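Local coordinates for aminopeptidase-like protein (Chaetomium thermophilum, PDB 5JM6) that is a dodecameric M18-family zinc aminopeptidase of the Cvt pathway of selective autophagy and probably removes N-terminal residues from peptides, at the interface of chains A and B. Sequence-based numbering; all coordinates share one arbitrary frame. Chains: chain A/B, Aminopeptidase-like protein.

The interface of chains A and B. Residues chain A 429, 431, 467, 471-473; chain B 108, 346.
The methylenes of B:Arg346 lie against the backbone of A:Gly471 and form the apolar centre of this contact, with CG 3.7 Å from the glycine CA. The arginine chain starts with CG anti to its backbone N (chi1 178°) and runs extended to NE, which carries it alongside the segment from A:Gly471 to A:Lys473. Its CD comes 3.9 Å from A:Lys473 CA. The lysine chain, bent at several torsions, crosses it obliquely and brings CG over the rim of one guanidinium face. This contact illustrates how an arginine can use its aliphatic stem for packing and its head for polar recognition. NE donates a hydrogen bond to the carbonyl O of A:Gly471 at 3.0 Å; the acceptor lies in the guanidinium plane, whereas the donor stands well above the carbonyl plane. Replacing B:Arg346 by an alanine would probably open a gap beside A:Gly471 and leave its carbonyl without this cross-chain donor. Beside the root of the stem, A:Ser467 OG, 3.6 Å from B:Arg346 CB, donates a hydrogen bond of 3.0 Å to the A:Val472 carbonyl O, nearly in line with the C=O, and probably helps to hold the loop after helix 466-470, against which the arginine packs. At the polar rim, A:Lys473 NZ forms a long salt bridge of 3.9 Å with A:Asp429 OD2 in its own chain. B:Asn108 OD1 approaches this pair without a clear bond to either, 3.6 Å from A:Asp429 OD2 and 3.7 Å from A:Lys473 NZ, the carboxylate and amide planes 52° apart. The patch belongs to a subunit boundary of the dodecamer: chain A supplies helix 466-470, the following loop, the start of strand 473-478 and A:Asp429 just before helix 430-443, while B:Asn108 and B:Arg346 come from loops of chain B.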
# COMPACT_ATOMS: atom_id res chain seq x y z
N ASP A 429 -31.79 -34.21 -7.54
CA ASP A 429 -32.61 -33.98 -6.36
C ASP A 429 -32.98 -35.32 -5.74
O ASP A 429 -32.59 -36.37 -6.26
CB ASP A 429 -33.85 -33.14 -6.71
CG ASP A 429 -34.89 -33.91 -7.50
OD1 ASP A 429 -34.52 -34.72 -8.38
OD2 ASP A 429 -36.10 -33.68 -7.26
N VAL A 431 -35.61 -37.07 -5.64
CA VAL A 431 -36.31 -37.98 -6.54
C VAL A 431 -35.36 -38.53 -7.61
O VAL A 431 -35.32 -39.74 -7.83
CB VAL A 431 -37.51 -37.30 -7.21
CG1 VAL A 431 -38.17 -38.25 -8.20
CG2 VAL A 431 -38.51 -36.84 -6.15
N SER A 467 -33.46 -30.00 -19.50
CA SER A 467 -34.49 -30.32 -18.51
C SER A 467 -35.57 -29.24 -18.44
O SER A 467 -36.75 -29.56 -18.31
CB SER A 467 -33.86 -30.50 -17.13
OG SER A 467 -34.85 -30.73 -16.14
N GLY A 471 -39.07 -29.88 -19.83
CA GLY A 471 -39.75 -30.22 -18.59
C GLY A 471 -39.62 -31.68 -18.20
O GLY A 471 -40.53 -32.25 -17.59
N VAL A 472 -38.48 -32.28 -18.54
CA VAL A 472 -38.24 -33.69 -18.28
C VAL A 472 -37.52 -33.85 -16.95
O VAL A 472 -36.67 -33.05 -16.58
CB VAL A 472 -37.40 -34.32 -19.42
CG1 VAL A 472 -36.99 -35.75 -19.08
CG2 VAL A 472 -38.18 -34.30 -20.72
N LYS A 473 -37.89 -34.89 -16.22
CA LYS A 473 -37.24 -35.24 -14.98
C LYS A 473 -35.77 -35.55 -15.29
O LYS A 473 -35.47 -36.17 -16.30
CB LYS A 473 -38.00 -36.41 -14.36
CG LYS A 473 -38.16 -36.38 -12.88
CD LYS A 473 -37.66 -35.11 -12.28
CE LYS A 473 -37.16 -35.41 -10.88
NZ LYS A 473 -38.26 -35.64 -9.92
N ASN B 108 -43.36 -31.83 -9.84
CA ASN B 108 -42.41 -32.16 -8.77
C ASN B 108 -42.95 -31.80 -7.38
O ASN B 108 -42.22 -31.79 -6.39
CB ASN B 108 -41.07 -31.46 -9.06
CG ASN B 108 -40.03 -31.68 -7.99
OD1 ASN B 108 -39.50 -32.79 -7.83
ND2 ASN B 108 -39.71 -30.63 -7.24
N ARG B 346 -36.69 -27.84 -14.66
CA ARG B 346 -37.99 -28.36 -15.06
C ARG B 346 -39.20 -27.61 -14.47
O ARG B 346 -40.18 -27.38 -15.17
CB ARG B 346 -38.04 -29.83 -14.68
CG ARG B 346 -39.32 -30.53 -14.97
CD ARG B 346 -39.26 -31.91 -14.37
NE ARG B 346 -40.47 -32.67 -14.64
CZ ARG B 346 -41.18 -33.29 -13.71
NH1 ARG B 346 -40.80 -33.23 -12.44
NH2 ARG B 346 -42.27 -33.96 -14.05